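Local coordinates for CheC-like superfamily protein (Shewanella oneidensis, PDB 3H2D) that probably acts in chemotaxis signalling as a CheX-type phosphatase of the CheC-like group, at residues Ile7-Leu11 with Ile149-Phe153; Ser13-Ile18 with Ile93-Val97; Lys65-Gln69 with Ser142-Ala147. All blocks are in the same frame, centred on the assembly; numbering follows the deposited sequence. Where two conformers were deposited one is given.

In the fold
From the N terminus the chain enters helix 8-21, and the start of this helix meets the final strand, 145-153, in contact 1, closing a loop that spans nearly the whole chain. Further along the same helix, contact 2 joins 13-18 to 93-97 of helix 84-107. Its loop is nested inside that of contact 1, and the two touch through packing of Leu14 on Ile149. Contact 3 sets helix 64-75 against the hairpin turn that opens strand 145-153. It too is nested inside contact 1 but crosses contact 2, their segments alternating along the chain. Together they tie helices 8-21 and 64-75 to the two ends of strand 145-153, and helix 8-21 to helix 84-107.

Contact 1: Ile7-Leu11 with Ile149-Phe153; sequences INPFL and IEVCF
Ile7 and Phe10, of the segment 7-11 that leads into helix 8-21, reach down onto Ile149, Val151 and Phe153 of the last strand. The dense end lies at Ile149. The Ile7 ethyl branch leaves on the side away from its own backbone N (chi1 -159°), which carries CD1 to the strand, where it lies 3.9 Å from Ile149 CG2. The other branch of Ile149 goes under the helix backbone: its CD1 is 3.8 Å from Phe10 O and 4.0 Å from Leu11 N, so one isoleucine fits against both a side chain and the first helical turn. Phe10 has CG opposite its carbonyl carbon (chi1 -60°), which swings the ring toward Val151, whose CG2 lies over one face, toward the rim, 4.1 Å from Phe10 CE2; Val151 was modelled in two conformers, so this detail holds for one of them.

Packing thins toward the partly exposed Phe153, where the closest approach is Phe10 CZ to Phe153 CZ at 4.2 Å, with Phe10 CZ near the plane of the Phe153 ring, at its edge. Leu11, also partly exposed, is a flank that touches Ile149 mainly through its backbone N and leans instead on Met138 and Phe140 of strand 135-142.

Glu150, between the inward residues, points away from the helix and forms a salt bridge with Lys34. Met49 of strand 43-51 touches Phe10, Val151 and Phe153, extending the apolar layer across the sheet. A helix laid by its apolar side on one face of an antiparallel sheet is the two-layer alpha/beta arrangement of this CheX-family domain.

Contact 2: Ser13-Ile18 with Ile93-Val97; sequences SLLNVI and ITNMV
Leu14 and Val97 meet where helix 8-21 passes over helix 84-107; the axes of the short segments approach to 9.3 Å, with 132° between their N-to-C directions. Leu14 shows how the interface fills. Leu14 CB rests against Val97 CG2 at 4.0 Å. CG, swung to the side remote from the backbone N (chi1 180°), stands further back and divides the chain into two methyls with different tasks. Leu14 CD1 turns to the second helix, 3.8 Å from Val97 CG2 and 4.1 Å from Ile93 CG2, so it sits between residues one helical turn apart. CD2 goes to the sheet instead and packs on Ile149 CD1, with Phe140 of strand 135-142 also touching the side chain.

One turn on, Val17 spreads its two methyls over Met96, a selenomethionine in this structure. Val17 CG2 takes Met96 CB at 4.0 Å, while Val17 CG1 takes Met96 CE at 3.8 Å; a bend at chi3 (-80°) brings that methyl back to the valine, and the two side chains cross at about a right angle. Ile18 CD1 touches Ile93 CD1, these side chains again crossing at about a right angle, and Ile70 of helix 64-75 touches both isoleucines, bringing a third helix to the site.

At the other end the backbones come nearest at Ser13 and Val97. The small serine side chain fits there, its CB 3.4 Å from Val97 O, while Ser13 OG is turned to Pro9 O of its own helix, its hydrogen-bond partner. The joint therefore holds by shape and by removal of methyl groups from water rather than by directed polar bonds, and the hydroxyl within it is satisfied inside its own helix.

Contact 3: Lys65-Gln69 with Ser142-Ala147; sequences KLVLQ and SSYGTA
Tyr144 lies at the tip of the beta hairpin formed by strands 135-142 and 145-153, and its ring is laid against Gln69 of helix 64-75. The hairpin closes through a type I turn from Ser142 to Gly145, these two residues being joined by backbone hydrogen bonds in both directions.

The ring is met from above by the aliphatic part of Gln69, a CH-pi contact: Gln69 CG is 3.6 Å from the centroid of the Tyr144 ring, only 15° off its normal. A bend at chi2 (60°) turns the amide back across the ring, tilted 37° to it, which leaves Gln69 OE1 3.4 Å from Tyr144 CE1. The amide nitrogen is engaged by Asn73 of the same helix. On the ring's other face Ser143 OG lies toward the rim.

The Lys65 and Tyr144 side chains cross at about a right angle, with Lys65 CE 4.2 Å from Tyr144 CD1. Nearer its root the lysine chain follows the tyrosine carbonyl, with Lys65 CB 3.4 Å from Tyr144 O. Replacing Tyr144 by an alanine would probably strip Gln69 CG of its flat support, open a gap between helix and turn, and leave the ends of Gln69 and Lys65 freer to turn.

Gly145 adopts a positive phi, and any CB there would press on the carbonyl O of Tyr144 as well as approach Leu66 CB. The helix can thus come close at this point, and Leu66 enters beyond the ring. Its CB faces Tyr144 CB at 4.2 Å, while its two methyls reach the turn end of the hairpin at separate points: Leu66 CD1 meets Ser142 OG, which itself hydrogen-bonds Gly145 O, an oxygen that also accepts from Ser142 N, and Leu66 CD2 ends 3.7 Å from Ala147 CB.

Contact 1: Ile7-Leu11 with Ile149-Phe153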
# COMPACT_ATOMS: atom_id res chain seq x y z
N ILE B 7 -15.78 8.59 -5.05
CA ILE B 7 -14.83 9.09 -4.08
C ILE B 7 -15.53 9.81 -2.93
O ILE B 7 -14.94 9.96 -1.87
CB ILE B 7 -13.72 9.96 -4.75
CG1 ILE B 7 -12.47 10.03 -3.84
CG2 ILE B 7 -14.24 11.34 -5.15
CD1 ILE B 7 -11.22 10.41 -4.56
N ASN B 8 -16.77 10.27 -3.14
CA ASN B 8 -17.46 11.11 -2.17
C ASN B 8 -17.56 10.52 -0.75
O ASN B 8 -17.29 11.23 0.20
CB ASN B 8 -18.83 11.57 -2.69
CG ASN B 8 -18.71 12.52 -3.88
OD1 ASN B 8 -17.63 13.02 -4.14
ND2 ASN B 8 -19.81 12.78 -4.58
N PRO B 9 -17.94 9.24 -0.60
CA PRO B 9 -17.95 8.61 0.76
C PRO B 9 -16.60 8.65 1.49
O PRO B 9 -16.55 8.77 2.75
CB PRO B 9 -18.36 7.17 0.46
CG PRO B 9 -18.99 7.21 -0.85
CD PRO B 9 -18.45 8.33 -1.63
N PHE B 10 -15.52 8.53 0.73
CA PHE B 10 -14.18 8.61 1.27
C PHE B 10 -13.83 10.05 1.65
O PHE B 10 -13.32 10.31 2.75
CB PHE B 10 -13.17 8.04 0.25
CG PHE B 10 -13.42 6.60 -0.11
CD1 PHE B 10 -12.89 5.59 0.67
CD2 PHE B 10 -14.23 6.25 -1.20
CE1 PHE B 10 -13.12 4.22 0.34
CE2 PHE B 10 -14.48 4.92 -1.52
CZ PHE B 10 -13.92 3.90 -0.74
N LEU B 11 -14.14 10.97 0.75
CA LEU B 11 -14.03 12.43 1.01
C LEU B 11 -14.75 12.82 2.31
O LEU B 11 -14.19 13.49 3.17
CB LEU B 11 -14.64 13.17 -0.17
CG LEU B 11 -14.97 14.67 -0.12
CD1 LEU B 11 -13.81 15.43 0.41
CD2 LEU B 11 -15.32 15.14 -1.55
N ILE B 149 -6.47 12.02 -1.52
CA ILE B 149 -7.08 10.71 -1.52
C ILE B 149 -7.10 10.23 -2.95
O ILE B 149 -7.39 10.99 -3.85
CB ILE B 149 -8.56 10.70 -1.02
CG1 ILE B 149 -8.67 10.90 0.46
CG2 ILE B 149 -9.23 9.37 -1.36
CD1 ILE B 149 -10.14 11.21 0.92
N GLU B 150 -6.72 8.98 -3.15
CA GLU B 150 -6.90 8.30 -4.40
C GLU B 150 -7.64 6.97 -4.19
O GLU B 150 -7.27 6.18 -3.31
CB GLU B 150 -5.57 8.09 -5.12
CG GLU B 150 -5.71 7.48 -6.51
CD GLU B 150 -4.43 7.43 -7.36
OE1 GLU B 150 -3.38 7.97 -6.95
OE2 GLU B 150 -4.52 6.81 -8.46
N VAL B 151 -8.67 6.72 -5.00
CA VAL B 151 -9.33 5.41 -5.02
C VAL B 151 -9.31 4.81 -6.43
O VAL B 151 -9.30 5.53 -7.44
CB VAL B 151 -10.78 5.49 -4.44
CG1 VAL B 151 -11.78 5.93 -5.50
CG2 VAL B 151 -11.19 4.14 -3.89
N CYS B 152 -9.31 3.49 -6.51
CA CYS B 152 -9.36 2.80 -7.81
C CYS B 152 -10.14 1.53 -7.60
O CYS B 152 -9.92 0.86 -6.61
CB CYS B 152 -7.97 2.46 -8.29
SG CYS B 152 -7.92 1.87 -9.99
N PHE B 153 -11.07 1.21 -8.50
CA PHE B 153 -11.83 -0.05 -8.41
C PHE B 153 -11.87 -0.69 -9.77
O PHE B 153 -11.99 0.02 -10.77
CB PHE B 153 -13.26 0.20 -7.99
CG PHE B 153 -13.42 0.51 -6.54
CD1 PHE B 153 -13.30 -0.49 -5.58
CD2 PHE B 153 -13.72 1.81 -6.12
CE1 PHE B 153 -13.45 -0.20 -4.23
CE2 PHE B 153 -13.88 2.10 -4.78
CZ PHE B 153 -13.74 1.09 -3.83

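Contact 2: Ser13-Ile18 with Ile93-Val97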
# COMPACT_ATOMS: atom_id res chain seq x y z
N SER B 13 -15.83 11.00 4.78
CA SER B 13 -15.31 10.33 5.96
C SER B 13 -14.00 10.98 6.42
O SER B 13 -13.80 11.12 7.62
CB SER B 13 -15.15 8.80 5.74
OG SER B 13 -16.41 8.24 5.39
N LEU B 14 -13.12 11.35 5.48
CA LEU B 14 -11.86 12.00 5.83
C LEU B 14 -12.18 13.35 6.46
O LEU B 14 -11.57 13.72 7.46
CB LEU B 14 -10.96 12.17 4.60
CG LEU B 14 -9.60 12.85 4.87
CD1 LEU B 14 -8.67 12.03 5.85
CD2 LEU B 14 -8.89 13.19 3.56
N LEU B 15 -13.11 14.09 5.88
CA LEU B 15 -13.44 15.42 6.40
C LEU B 15 -14.04 15.27 7.80
O LEU B 15 -13.76 16.07 8.70
CB LEU B 15 -14.37 16.18 5.46
CG LEU B 15 -13.83 16.65 4.11
CD1 LEU B 15 -14.91 17.54 3.46
CD2 LEU B 15 -12.47 17.39 4.24
N ASN B 16 -14.83 14.23 8.01
CA ASN B 16 -15.28 13.92 9.39
C ASN B 16 -14.16 13.75 10.40
O ASN B 16 -14.21 14.32 11.47
CB ASN B 16 -16.13 12.63 9.42
CG ASN B 16 -17.50 12.84 8.92
OD1 ASN B 16 -17.93 13.96 8.71
ND2 ASN B 16 -18.20 11.73 8.66
N VAL B 17 -13.16 12.94 10.07
CA VAL B 17 -12.06 12.69 10.99
C VAL B 17 -11.23 13.97 11.22
O VAL B 17 -11.06 14.41 12.36
CB VAL B 17 -11.18 11.52 10.49
CG1 VAL B 17 -10.01 11.30 11.42
CG2 VAL B 17 -12.03 10.23 10.39
N ILE B 18 -10.80 14.60 10.14
CA ILE B 18 -9.85 15.71 10.22
C ILE B 18 -10.52 17.00 10.70
O ILE B 18 -10.05 17.65 11.65
CB ILE B 18 -9.12 15.90 8.88
CG1 ILE B 18 -8.45 14.60 8.45
CG2 ILE B 18 -8.09 17.01 8.98
CD1 ILE B 18 -7.48 13.99 9.47
N ILE B 93 -6.40 6.50 11.06
CA ILE B 93 -7.16 7.38 10.16
C ILE B 93 -7.59 6.62 8.93
O ILE B 93 -8.76 6.73 8.48
CB ILE B 93 -6.33 8.65 9.73
CG1 ILE B 93 -6.10 9.55 10.96
CG2 ILE B 93 -7.02 9.41 8.60
CD1 ILE B 93 -5.17 10.72 10.69
N THR B 94 -6.68 5.82 8.37
CA THR B 94 -7.01 5.02 7.19
C THR B 94 -8.19 4.06 7.45
O THR B 94 -9.13 3.94 6.61
CB THR B 94 -5.78 4.23 6.70
OG1 THR B 94 -4.74 5.14 6.39
CG2 THR B 94 -6.11 3.42 5.47
N ASN B 95 -8.14 3.39 8.60
CA ASN B 95 -9.23 2.49 8.96
C ASN B 95 -10.56 3.24 9.12
O ASN B 95 -11.60 2.73 8.70
CB ASN B 95 -8.97 1.77 10.28
CG ASN B 95 -8.22 0.50 10.12
OD1 ASN B 95 -8.33 -0.19 9.09
ND2 ASN B 95 -7.44 0.14 11.18
N MSE B 96 -10.54 4.43 9.73
CA MSE B 96 -11.79 5.17 9.92
C MSE B 96 -12.35 5.76 8.63
O MSE B 96 -13.57 5.78 8.45
CB MSE B 96 -11.63 6.28 10.98
CG MSE B 96 -11.30 5.75 12.32
SE MSE B 96 -11.32 7.25 13.61
CE MSE B 96 -9.59 7.97 13.21
N VAL B 97 -11.49 6.24 7.73
CA VAL B 97 -11.93 6.73 6.41
C VAL B 97 -12.59 5.60 5.59
O VAL B 97 -13.71 5.75 5.03
CB VAL B 97 -10.74 7.37 5.64
CG1 VAL B 97 -11.13 7.69 4.15
CG2 VAL B 97 -10.30 8.62 6.40

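Contact 3: Lys65-Gln69 with Ser142-Ala147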
# COMPACT_ATOMS: atom_id res chain seq x y z
N LYS B 65 4.26 18.33 7.51
CA LYS B 65 3.78 19.37 8.47
C LYS B 65 2.26 19.21 8.77
O LYS B 65 1.80 19.41 9.91
CB LYS B 65 4.10 20.77 7.93
CG LYS B 65 3.81 21.90 8.90
CD LYS B 65 3.86 23.24 8.18
CE LYS B 65 3.57 24.41 9.07
NZ LYS B 65 4.72 24.70 10.00
N LEU B 66 1.53 18.79 7.75
CA LEU B 66 0.10 18.55 7.90
C LEU B 66 -0.18 17.37 8.82
O LEU B 66 -1.00 17.52 9.75
CB LEU B 66 -0.58 18.37 6.55
CG LEU B 66 -2.06 17.95 6.54
CD1 LEU B 66 -2.97 18.86 7.35
CD2 LEU B 66 -2.60 17.78 5.09
N VAL B 67 0.46 16.23 8.60
CA VAL B 67 0.17 15.05 9.43
C VAL B 67 0.60 15.31 10.89
O VAL B 67 -0.04 14.84 11.83
CB VAL B 67 0.85 13.77 8.90
CG1 VAL B 67 2.29 13.73 9.25
CG2 VAL B 67 0.10 12.46 9.36
N LEU B 68 1.71 16.03 11.09
CA LEU B 68 2.13 16.40 12.43
C LEU B 68 1.16 17.36 13.13
O LEU B 68 0.98 17.29 14.36
CB LEU B 68 3.55 16.94 12.45
CG LEU B 68 4.66 15.95 12.08
CD1 LEU B 68 5.99 16.69 12.06
CD2 LEU B 68 4.70 14.77 13.09
N GLN B 69 0.55 18.27 12.40
CA GLN B 69 -0.48 19.11 12.98
C GLN B 69 -1.75 18.33 13.32
O GLN B 69 -2.41 18.63 14.32
CB GLN B 69 -0.87 20.27 12.07
CG GLN B 69 -1.73 21.36 12.76
CD GLN B 69 -1.06 22.01 13.95
OE1 GLN B 69 0.05 22.52 13.83
NE2 GLN B 69 -1.73 22.00 15.11
N SER B 142 -4.45 22.89 3.11
CA SER B 142 -4.48 23.71 4.30
C SER B 142 -3.19 24.56 4.32
O SER B 142 -2.28 24.33 3.52
CB SER B 142 -4.57 22.84 5.55
OG SER B 142 -3.39 22.10 5.77
N SER B 143 -3.10 25.51 5.24
CA SER B 143 -1.85 26.27 5.42
C SER B 143 -0.70 25.35 5.87
O SER B 143 0.49 25.66 5.66
CB SER B 143 -2.06 27.41 6.43
OG SER B 143 -2.54 26.87 7.64
N TYR B 144 -1.05 24.21 6.47
CA TYR B 144 -0.06 23.24 6.93
C TYR B 144 0.46 22.37 5.81
O TYR B 144 1.44 21.64 5.98
CB TYR B 144 -0.66 22.32 7.97
CG TYR B 144 -1.23 23.11 9.09
CD1 TYR B 144 -0.40 23.63 10.07
CD2 TYR B 144 -2.58 23.39 9.15
CE1 TYR B 144 -0.91 24.39 11.10
CE2 TYR B 144 -3.11 24.12 10.18
CZ TYR B 144 -2.26 24.62 11.14
OH TYR B 144 -2.79 25.34 12.17
N GLY B 145 -0.22 22.43 4.67
CA GLY B 145 0.16 21.66 3.51
C GLY B 145 -0.98 20.82 2.94
O GLY B 145 -2.16 21.01 3.29
N THR B 146 -0.60 19.89 2.09
CA THR B 146 -1.52 19.18 1.20
C THR B 146 -1.70 17.69 1.53
O THR B 146 -0.78 17.00 1.98
CB THR B 146 -1.03 19.34 -0.27
OG1 THR B 146 -0.72 20.73 -0.52
CG2 THR B 146 -2.09 18.82 -1.25
N ALA B 147 -2.91 17.19 1.30
CA ALA B 147 -3.19 15.78 1.35
C ALA B 147 -3.89 15.38 0.05
O ALA B 147 -4.38 16.23 -0.67
CB ALA B 147 -4.03 15.38 2.61